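Local structure of 6-phosphogluconolactonase (Trypanosoma cruzi, 6VYE) at residues A[45-50]-A[160-165]; A[83-88]-A[200-205]; A[166-171]-A[231-236]; A[62-67]-A[103-108]. The protein hydrolyses 6-phosphogluconolactone to 6-phosphogluconate, a step of the oxidative pentose phosphate pathway. One frame throughout, in Å; residues are numbered along the deposited sequence.

Contact 1 of 4, residues A[45-50]-A[160-165]; sequences PLSIAL and VFDIVL
I48 and I163 form the apolar centre on one face of the sheet: CG1 of I48 lies 3.9 Å from CB of I163, and farther along I48 CD1 meets L165 CD1 at 3.8 Å. On the other face A49 and V164 are paired, and the methyl of A49 sits over a face of the F161 ring, CB to CE1 4.1 Å; F80 meets this phenyl edge-to-face. Between the two layers the backbones run parallel, with strand axes 12° apart. Their ladder is made by I163 N to S47 O, A49 N to I163 O and L165 N to A49 O, the last 3.0 Å long. At the N-terminal, polar edge, side chains take over from the ladder. OD2 of D162 receives the amide N of S47 at 2.8 Å through its anti lone pair, while D162 N gives a straight bond (165°) to S47 OG, 3.0 Å away. A chi1 of 51° places that OG in the crowded position between N and carbonyl carbon, facing D162. OD1 of D162 is engaged by R218 in a salt bridge. With L165 packed on helix 54-66 and F161 on helix 128-146, this parallel pair lies mid-sheet between helical layers, as in Rossmann-like alpha/beta folds.

Contact 2 of 4, residues A[83-88]-A[200-205]; sequences DERLVP and MSPKVW. With PO4 (phosphate ion), chain D.
L86 and W205 share the backbone hydrogen bond of this contact: L86 N donates to W205 O at 3.0 Å, almost straight at 175°. Both chains bend nearby, L86 and K203 each being the centre of an inverse gamma turn closed by a weak bond. Apolar packing comes next to it. CD1 of L86 touches W205 CB at 3.9 Å, and the two methyls of V204 divide their work: CG1 meets V87 CG1 at 3.7 Å, whereas CG2 presses on R85 CG at 3.6 Å, the valine lying crosswise to the arginine chain. The charged part belongs to R85. Its chain is bent at chi2 (78°), and the guanidinium is covered on one face by the P202 ring, CD lying 3.6 Å from NH2; the peptide before P202 is cis. NH2 also donates to phosphate O4 at 3.0 Å, and NH1 is held by the carbonyl of E93. R206 and H173 bind the same phosphate. On the strand side, E84 OE1 accepts R85 N at 2.9 Å and is gripped a second time by N95 N. The ion probably came from the crystallisation liquor, yet an arginine at the C-terminal end of strand 77-85, sharing a phosphate with a second arginine and a histidine, is consistent with the phosphosugar pocket expected of this family.

Contact 3 of 4, residues A[166-171]-A[231-236]; sequences LGLGSD and CVLNGI
L168 spreads its two methyls over the flank of helix 230-237, CD2 lying 3.8 Å from V232 CG2 and CD1 3.9 Å from I236 CD1. The fork is aimed there because CG stands anti to the backbone N (chi1 -166°), and the leucine slides past both partners in the opposite direction to theirs. CD2 also reaches CB of L233 at 4.2 Å, so positions i, i+1 and i+4 of the helix are all touched by one side chain. The leucine belongs to the sequence LGLGSD, where strand 163-167 gives way to a loop at its C-terminal end; this glycine-rich loop resembles the GxGxDGH-type motif of 6-phosphogluconolactonases, and D171 lies about 6 Å from a bound phosphate by its side chain. V232 meets the loop at its peptide groups and not at the loop's side chains. Its CG2 contacts the carbonyl oxygen of G169 at 3.9 Å, while CG1 lies 3.9 Å from O of S170 and equally far from the carbonyl carbon of D171. Apolar methyls against peptide groups carry this part, and the polar end of D171 turns to another partner, OD1 accepting the backbone N of H173. Deeper in, L168 touches A224, and F259 packs against both L233 and I236.

Contact 4 of 4, residues A[62-67]-A[103-108]; sequences LLHEEH and LLRDIP. Unlike the reference sequence in segment 103-108: R105 (reference His).
H64 and D106 meet edge to edge, the imidazole and carboxylate planes only 17° apart. NE2 donates to OD1 at 2.7 Å with a 164° angle, meeting the oxygen's anti lone pair; OD1 lies close to the plane of the ring. CG of H64 is anti to the backbone N, and this extends the ring from the helix toward the turn. R105 comes in at about a right angle to the histidine chain, guanidinium and ring planes 49° apart: NH2 approaches CE1 at 3.6 Å, and NE2 lies over one face of the guanidinium. This arginine, a His in the reference sequence, stands 3.3 Å by NH1 from D106 OD1, a salt bridge of charges alone since the oxygen is well out of the guanidinium plane; its NE is bound to O of Q101. The contact joins the C-terminal end of helix 54-66, a helix of the crossover from strand 46-50 to its parallel neighbour 77-85, which also holds helix 68-73, to the end of helix 95-104, where a type I turn runs from L104 to I107. Next to the polar group, L103 lies against the histidine stem, CD1 to H64 CB 3.9 Å, and its other methyl CD2 reaches L63 CB at 4.3 Å. L71 packs against both leucines. On the far side of the ring ND1 makes a weak bond of 3.4 Å to E65 OE2.

Contact 1 is the most buried of the four and lies in the middle of the sheet; the others are partly buried and lie farther out. Contacts 1 and 3 share strand 163-167, whose sheet ladder in contact 1 gives way to leucine packing on a helix in contact 3. Contacts 2 and 3 gather at the C-terminal ends of the parallel strands, near the phosphate, and touch through M200, packed on S170 and D171. Contact 4 joins helix ends instead, and its charged side chains differ from the backbone bonding of contact 1, which it touches where L104 meets L50. Contact 2 mixes both chemistries, one backbone bond beside a phosphate-bound arginine.

Contact 1 of 4, residues A[45-50]-A[160-165]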
# COMPACT_ATOMS: atom_id res chain seq x y z
N PRO A 45 16.17 -9.94 0.53
CA PRO A 45 15.45 -8.70 0.32
C PRO A 45 14.21 -8.63 1.21
O PRO A 45 13.52 -9.63 1.37
CB PRO A 45 15.01 -8.75 -1.15
CG PRO A 45 14.92 -10.23 -1.45
CD PRO A 45 15.96 -10.91 -0.57
N LEU A 46 13.94 -7.44 1.75
CA LEU A 46 12.72 -7.16 2.52
C LEU A 46 11.57 -6.96 1.54
O LEU A 46 11.72 -6.24 0.50
CB LEU A 46 12.94 -5.92 3.39
CG LEU A 46 14.11 -5.96 4.38
CD1 LEU A 46 14.13 -4.68 5.17
CD2 LEU A 46 14.00 -7.12 5.35
N SER A 47 10.41 -7.50 1.89
CA SER A 47 9.17 -7.40 1.07
C SER A 47 8.56 -6.00 1.24
O SER A 47 8.29 -5.58 2.37
CB SER A 47 8.22 -8.52 1.41
OG SER A 47 8.02 -8.60 2.80
N ILE A 48 8.37 -5.28 0.15
CA ILE A 48 7.60 -4.00 0.15
C ILE A 48 6.37 -4.14 -0.77
O ILE A 48 6.51 -4.62 -1.87
CB ILE A 48 8.51 -2.84 -0.24
CG1 ILE A 48 7.75 -1.52 -0.05
CG2 ILE A 48 9.06 -3.00 -1.65
CD1 ILE A 48 8.63 -0.32 0.05
N ALA A 49 5.21 -3.64 -0.34
CA ALA A 49 4.03 -3.55 -1.20
C ALA A 49 3.87 -2.07 -1.55
O ALA A 49 3.73 -1.25 -0.59
CB ALA A 49 2.81 -4.11 -0.53
N LEU A 50 3.98 -1.76 -2.85
CA LEU A 50 3.99 -0.38 -3.39
C LEU A 50 2.54 0.10 -3.56
O LEU A 50 1.70 -0.71 -3.86
CB LEU A 50 4.72 -0.34 -4.73
CG LEU A 50 6.16 -0.81 -4.76
CD1 LEU A 50 6.74 -0.69 -6.16
CD2 LEU A 50 6.99 -0.02 -3.80
N VAL A 160 3.63 -12.12 5.80
CA VAL A 160 3.99 -10.99 6.68
C VAL A 160 4.93 -10.11 5.86
O VAL A 160 6.05 -10.54 5.59
CB VAL A 160 4.60 -11.48 8.01
CG1 VAL A 160 5.15 -10.34 8.85
CG2 VAL A 160 3.57 -12.26 8.81
N PHE A 161 4.40 -9.01 5.35
CA PHE A 161 5.19 -7.99 4.60
C PHE A 161 6.08 -7.22 5.58
O PHE A 161 5.69 -6.99 6.74
CB PHE A 161 4.25 -7.08 3.81
CG PHE A 161 3.83 -7.64 2.48
CD1 PHE A 161 4.60 -7.46 1.36
CD2 PHE A 161 2.64 -8.35 2.35
CE1 PHE A 161 4.17 -7.92 0.13
CE2 PHE A 161 2.23 -8.83 1.13
CZ PHE A 161 3.02 -8.68 0.03
N ASP A 162 7.31 -6.95 5.17
CA ASP A 162 8.22 -6.06 5.92
C ASP A 162 7.67 -4.62 5.85
O ASP A 162 7.59 -3.97 6.90
CB ASP A 162 9.64 -6.15 5.35
CG ASP A 162 10.28 -7.49 5.61
OD1 ASP A 162 10.36 -7.88 6.83
OD2 ASP A 162 10.60 -8.17 4.62
N ILE A 163 7.32 -4.13 4.65
CA ILE A 163 6.86 -2.73 4.48
C ILE A 163 5.56 -2.75 3.68
O ILE A 163 5.50 -3.42 2.63
CB ILE A 163 7.93 -1.84 3.85
CG1 ILE A 163 9.29 -1.98 4.55
CG2 ILE A 163 7.45 -0.40 3.82
CD1 ILE A 163 10.38 -1.13 4.00
N VAL A 164 4.55 -2.02 4.16
CA VAL A 164 3.39 -1.71 3.30
C VAL A 164 3.28 -0.19 3.16
O VAL A 164 3.14 0.50 4.18
CB VAL A 164 2.10 -2.35 3.83
CG1 VAL A 164 0.90 -1.84 3.03
CG2 VAL A 164 2.20 -3.86 3.80
N LEU A 165 3.36 0.30 1.93
CA LEU A 165 3.16 1.73 1.60
C LEU A 165 1.72 1.99 1.18
O LEU A 165 1.25 1.36 0.24
CB LEU A 165 4.06 2.04 0.42
CG LEU A 165 5.43 2.58 0.75
CD1 LEU A 165 6.23 2.58 -0.55
CD2 LEU A 165 5.29 3.99 1.32
O HOH W 1 8.84 -10.63 3.84
O HOH W 2 0.18 -0.72 -0.98

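Contact 2 of 4, residues A[83-88]-A[200-205]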
# COMPACT_ATOMS: atom_id res chain seq x y z
N ASP A 83 -2.00 -2.86 -4.51
CA ASP A 83 -3.12 -3.00 -5.46
C ASP A 83 -2.63 -2.79 -6.89
O ASP A 83 -1.49 -2.26 -7.12
CB ASP A 83 -4.29 -2.06 -5.11
CG ASP A 83 -4.02 -0.59 -5.35
OD1 ASP A 83 -2.83 -0.18 -5.26
OD2 ASP A 83 -5.02 0.14 -5.59
N GLU A 84 -3.48 -3.20 -7.81
CA GLU A 84 -3.26 -3.06 -9.26
C GLU A 84 -4.63 -2.96 -9.94
O GLU A 84 -5.52 -3.74 -9.56
CB GLU A 84 -2.49 -4.26 -9.81
CG GLU A 84 -2.11 -4.08 -11.27
CD GLU A 84 -1.32 -2.79 -11.54
OE1 GLU A 84 -1.96 -1.68 -11.59
OE2 GLU A 84 -0.09 -2.89 -11.69
N ARG A 85 -4.72 -2.08 -10.92
CA ARG A 85 -5.87 -1.95 -11.85
C ARG A 85 -5.76 -3.07 -12.88
O ARG A 85 -4.65 -3.30 -13.37
CB ARG A 85 -5.86 -0.58 -12.51
CG ARG A 85 -6.22 0.54 -11.54
CD ARG A 85 -5.07 0.91 -10.62
NE ARG A 85 -5.33 2.19 -9.98
CZ ARG A 85 -5.21 3.38 -10.57
NH1 ARG A 85 -4.81 3.49 -11.83
NH2 ARG A 85 -5.50 4.46 -9.89
N LEU A 86 -6.87 -3.76 -13.16
CA LEU A 86 -6.93 -4.80 -14.21
C LEU A 86 -7.10 -4.08 -15.55
O LEU A 86 -8.21 -4.03 -16.10
CB LEU A 86 -8.03 -5.80 -13.88
CG LEU A 86 -7.60 -6.73 -12.74
CD1 LEU A 86 -8.79 -7.38 -12.03
CD2 LEU A 86 -6.64 -7.78 -13.27
N VAL A 87 -6.00 -3.46 -15.96
CA VAL A 87 -5.77 -2.81 -17.27
C VAL A 87 -4.44 -3.36 -17.78
O VAL A 87 -3.70 -4.02 -17.05
CB VAL A 87 -5.76 -1.28 -17.13
CG1 VAL A 87 -7.11 -0.74 -16.66
CG2 VAL A 87 -4.66 -0.78 -16.22
N PRO A 88 -4.11 -3.19 -19.08
CA PRO A 88 -2.85 -3.72 -19.59
C PRO A 88 -1.66 -3.19 -18.77
O PRO A 88 -1.72 -2.11 -18.27
CB PRO A 88 -2.86 -3.24 -21.06
CG PRO A 88 -4.33 -3.19 -21.37
CD PRO A 88 -4.94 -2.58 -20.12
N MET A 200 -15.04 7.82 -7.46
CA MET A 200 -13.62 7.39 -7.63
C MET A 200 -13.41 6.77 -9.02
O MET A 200 -14.25 5.98 -9.47
CB MET A 200 -13.21 6.41 -6.53
CG MET A 200 -13.26 6.99 -5.11
SD MET A 200 -12.06 8.33 -4.79
CE MET A 200 -13.17 9.70 -4.51
N SER A 201 -12.31 7.16 -9.66
CA SER A 201 -11.87 6.72 -11.01
C SER A 201 -10.40 6.35 -10.91
O SER A 201 -9.71 6.87 -10.05
CB SER A 201 -12.08 7.81 -12.02
OG SER A 201 -13.42 8.24 -12.00
N PRO A 202 -9.86 5.50 -11.80
CA PRO A 202 -10.62 4.90 -12.90
C PRO A 202 -11.56 3.74 -12.54
O PRO A 202 -11.25 2.94 -11.67
CB PRO A 202 -9.51 4.38 -13.83
CG PRO A 202 -8.39 4.03 -12.85
CD PRO A 202 -8.43 5.14 -11.83
N LYS A 203 -12.63 3.61 -13.32
CA LYS A 203 -13.71 2.62 -13.16
C LYS A 203 -13.27 1.28 -13.72
O LYS A 203 -13.84 0.84 -14.74
CB LYS A 203 -14.97 3.12 -13.87
CG LYS A 203 -15.47 4.46 -13.37
CD LYS A 203 -15.75 4.47 -11.91
CE LYS A 203 -16.52 5.71 -11.49
NZ LYS A 203 -16.83 5.69 -10.04
N VAL A 204 -12.30 0.67 -13.06
CA VAL A 204 -11.76 -0.67 -13.40
C VAL A 204 -11.70 -1.50 -12.11
O VAL A 204 -11.53 -0.91 -11.00
CB VAL A 204 -10.39 -0.57 -14.09
CG1 VAL A 204 -10.51 0.10 -15.46
CG2 VAL A 204 -9.37 0.16 -13.23
N TRP A 205 -11.85 -2.80 -12.26
CA TRP A 205 -11.65 -3.79 -11.18
C TRP A 205 -10.21 -3.68 -10.68
O TRP A 205 -9.30 -3.35 -11.51
CB TRP A 205 -12.00 -5.18 -11.71
CG TRP A 205 -13.46 -5.47 -11.60
CD1 TRP A 205 -14.39 -5.48 -12.61
CD2 TRP A 205 -14.16 -5.80 -10.40
NE1 TRP A 205 -15.62 -5.78 -12.10
CE2 TRP A 205 -15.52 -5.98 -10.75
CE3 TRP A 205 -13.79 -5.94 -9.06
CZ2 TRP A 205 -16.50 -6.30 -9.81
CZ3 TRP A 205 -14.76 -6.25 -8.13
CH2 TRP A 205 -16.09 -6.42 -8.50
P PO4 D . -7.53 4.99 -6.55
O1 PO4 D . -7.42 3.73 -5.65
O2 PO4 D . -6.27 5.79 -6.45
O3 PO4 D . -8.65 5.90 -6.09
O4 PO4 D . -7.81 4.55 -7.98

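Contact 3 of 4, residues A[166-171]-A[231-236]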
# COMPACT_ATOMS: atom_id res chain seq x y z
N LEU A 166 1.07 2.96 1.80
CA LEU A 166 -0.35 3.25 1.50
C LEU A 166 -0.55 4.73 1.20
O LEU A 166 0.23 5.58 1.71
CB LEU A 166 -1.16 2.81 2.72
CG LEU A 166 -1.12 1.33 3.05
CD1 LEU A 166 -1.91 1.08 4.31
CD2 LEU A 166 -1.65 0.46 1.92
N GLY A 167 -1.55 5.06 0.40
CA GLY A 167 -2.00 6.46 0.22
C GLY A 167 -3.43 6.59 0.70
O GLY A 167 -4.12 5.58 0.64
N LEU A 168 -3.82 7.74 1.26
CA LEU A 168 -5.21 7.99 1.70
C LEU A 168 -5.96 8.71 0.58
O LEU A 168 -5.51 9.83 0.18
CB LEU A 168 -5.19 8.84 2.96
CG LEU A 168 -6.52 8.90 3.70
CD1 LEU A 168 -6.85 7.52 4.28
CD2 LEU A 168 -6.51 9.96 4.79
N GLY A 169 -7.05 8.11 0.08
CA GLY A 169 -7.89 8.74 -0.94
C GLY A 169 -8.76 9.84 -0.34
O GLY A 169 -8.88 9.89 0.92
N SER A 170 -9.39 10.64 -1.21
CA SER A 170 -10.32 11.73 -0.85
C SER A 170 -11.54 11.11 -0.17
O SER A 170 -12.11 11.76 0.69
CB SER A 170 -10.73 12.55 -2.05
OG SER A 170 -11.16 11.70 -3.11
N ASP A 171 -11.88 9.88 -0.53
CA ASP A 171 -12.98 9.11 0.11
C ASP A 171 -12.46 8.31 1.32
O ASP A 171 -13.25 7.49 1.83
CB ASP A 171 -13.61 8.17 -0.91
CG ASP A 171 -12.72 7.01 -1.35
OD1 ASP A 171 -11.48 7.08 -1.16
OD2 ASP A 171 -13.27 6.06 -1.89
N CYS A 231 -10.94 15.53 7.06
CA CYS A 231 -12.10 14.84 7.67
C CYS A 231 -11.86 13.31 7.70
O CYS A 231 -11.96 12.71 8.78
CB CYS A 231 -13.37 15.21 6.93
SG CYS A 231 -14.83 14.46 7.67
N VAL A 232 -11.50 12.69 6.57
CA VAL A 232 -11.22 11.22 6.56
C VAL A 232 -10.01 10.91 7.44
O VAL A 232 -10.03 9.89 8.16
CB VAL A 232 -11.08 10.63 5.15
CG1 VAL A 232 -12.42 10.63 4.44
CG2 VAL A 232 -10.02 11.32 4.31
N LEU A 233 -8.98 11.74 7.47
CA LEU A 233 -7.82 11.44 8.35
C LEU A 233 -8.26 11.45 9.82
O LEU A 233 -7.92 10.52 10.56
CB LEU A 233 -6.70 12.45 8.12
CG LEU A 233 -5.46 12.21 8.98
CD1 LEU A 233 -4.81 10.85 8.68
CD2 LEU A 233 -4.47 13.37 8.79
N ASN A 234 -9.02 12.46 10.22
CA ASN A 234 -9.55 12.62 11.60
C ASN A 234 -10.37 11.37 11.98
O ASN A 234 -10.37 10.99 13.15
CB ASN A 234 -10.28 13.96 11.71
CG ASN A 234 -9.39 15.19 11.55
OD1 ASN A 234 -8.17 15.15 11.73
ND2 ASN A 234 -9.99 16.32 11.18
N GLY A 235 -11.05 10.71 11.04
CA GLY A 235 -11.89 9.54 11.33
C GLY A 235 -11.06 8.30 11.58
O GLY A 235 -11.62 7.38 12.15
N ILE A 236 -9.76 8.28 11.20
CA ILE A 236 -8.81 7.20 11.59
C ILE A 236 -8.25 7.52 12.99
O ILE A 236 -8.19 6.60 13.85
CB ILE A 236 -7.66 7.00 10.58
CG1 ILE A 236 -8.15 6.84 9.15
CG2 ILE A 236 -6.80 5.81 10.99
CD1 ILE A 236 -7.05 6.96 8.14

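Contact 4 of 4, residues A[62-67]-A[103-108]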
# COMPACT_ATOMS: atom_id res chain seq x y z
N LEU A 62 12.87 9.17 -6.53
CA LEU A 62 13.87 9.52 -5.50
C LEU A 62 14.72 8.29 -5.17
O LEU A 62 15.95 8.43 -5.21
CB LEU A 62 13.13 10.10 -4.30
CG LEU A 62 13.99 10.65 -3.17
CD1 LEU A 62 15.10 11.58 -3.69
CD2 LEU A 62 13.10 11.38 -2.18
N LEU A 63 14.12 7.11 -4.91
CA LEU A 63 14.85 5.84 -4.62
C LEU A 63 15.80 5.52 -5.78
O LEU A 63 16.95 5.08 -5.52
CB LEU A 63 13.86 4.69 -4.38
CG LEU A 63 13.11 4.73 -3.05
CD1 LEU A 63 11.91 3.78 -3.03
CD2 LEU A 63 14.02 4.42 -1.90
N HIS A 64 15.33 5.74 -7.02
CA HIS A 64 16.08 5.42 -8.26
C HIS A 64 17.29 6.34 -8.39
O HIS A 64 18.36 5.84 -8.75
CB HIS A 64 15.19 5.55 -9.50
CG HIS A 64 15.90 5.14 -10.75
ND1 HIS A 64 16.48 6.05 -11.61
CD2 HIS A 64 16.14 3.92 -11.26
CE1 HIS A 64 17.03 5.40 -12.62
NE2 HIS A 64 16.85 4.09 -12.43
N GLU A 65 17.14 7.63 -8.10
CA GLU A 65 18.22 8.63 -8.26
C GLU A 65 19.22 8.50 -7.09
O GLU A 65 20.40 8.71 -7.34
CB GLU A 65 17.69 10.08 -8.30
CG GLU A 65 16.48 10.35 -9.20
CD GLU A 65 16.37 9.71 -10.58
OE1 GLU A 65 15.20 9.67 -11.12
OE2 GLU A 65 17.42 9.26 -11.13
N GLU A 66 18.78 8.19 -5.87
CA GLU A 66 19.67 8.30 -4.69
C GLU A 66 20.02 6.94 -4.07
O GLU A 66 20.96 6.92 -3.27
CB GLU A 66 19.04 9.21 -3.65
CG GLU A 66 19.10 10.66 -4.11
CD GLU A 66 18.51 11.66 -3.16
OE1 GLU A 66 18.44 12.85 -3.56
OE2 GLU A 66 18.13 11.24 -2.04
N HIS A 67 19.30 5.86 -4.37
CA HIS A 67 19.48 4.57 -3.65
C HIS A 67 19.55 3.39 -4.62
O HIS A 67 19.30 2.25 -4.19
CB HIS A 67 18.44 4.44 -2.55
CG HIS A 67 18.57 5.50 -1.50
ND1 HIS A 67 19.60 5.52 -0.59
CD2 HIS A 67 17.81 6.58 -1.22
CE1 HIS A 67 19.47 6.56 0.20
NE2 HIS A 67 18.37 7.21 -0.14
N LEU A 103 11.48 3.50 -11.50
CA LEU A 103 12.43 2.72 -10.65
C LEU A 103 12.63 1.28 -11.17
O LEU A 103 13.77 0.89 -11.31
CB LEU A 103 11.88 2.70 -9.22
CG LEU A 103 12.58 1.78 -8.24
CD1 LEU A 103 14.05 2.15 -8.07
CD2 LEU A 103 11.86 1.80 -6.90
N LEU A 104 11.57 0.51 -11.41
CA LEU A 104 11.70 -0.97 -11.44
C LEU A 104 12.38 -1.45 -12.72
O LEU A 104 12.84 -2.60 -12.73
CB LEU A 104 10.34 -1.62 -11.23
CG LEU A 104 9.68 -1.32 -9.89
CD1 LEU A 104 8.37 -2.09 -9.75
CD2 LEU A 104 10.59 -1.66 -8.73
N ARG A 105 12.46 -0.61 -13.75
CA ARG A 105 13.15 -0.94 -15.03
C ARG A 105 14.62 -1.30 -14.73
O ARG A 105 15.17 -2.09 -15.45
CB ARG A 105 13.03 0.22 -16.03
CG ARG A 105 13.60 1.56 -15.58
CD ARG A 105 13.24 2.69 -16.55
NE ARG A 105 13.41 4.01 -15.94
CZ ARG A 105 14.56 4.68 -15.86
NH1 ARG A 105 15.66 4.19 -16.42
NH2 ARG A 105 14.62 5.85 -15.26
N ASP A 106 15.20 -0.79 -13.64
CA ASP A 106 16.62 -1.04 -13.28
C ASP A 106 16.76 -2.00 -12.08
O ASP A 106 17.87 -2.06 -11.53
CB ASP A 106 17.29 0.28 -12.97
CG ASP A 106 17.62 1.05 -14.24
OD1 ASP A 106 17.37 2.27 -14.29
OD2 ASP A 106 18.07 0.41 -15.17
N ILE A 107 15.71 -2.72 -11.66
CA ILE A 107 15.75 -3.68 -10.52
C ILE A 107 15.84 -5.10 -11.07
O ILE A 107 15.16 -5.44 -12.02
CB ILE A 107 14.52 -3.49 -9.60
CG1 ILE A 107 14.50 -2.07 -9.05
CG2 ILE A 107 14.45 -4.54 -8.49
CD1 ILE A 107 15.76 -1.66 -8.31
N PRO A 108 16.68 -5.99 -10.50
CA PRO A 108 16.71 -7.39 -10.92
C PRO A 108 15.31 -8.02 -10.96
O PRO A 108 14.46 -7.66 -10.12
CB PRO A 108 17.59 -8.07 -9.87
CG PRO A 108 18.50 -6.94 -9.39
CD PRO A 108 17.67 -5.68 -9.44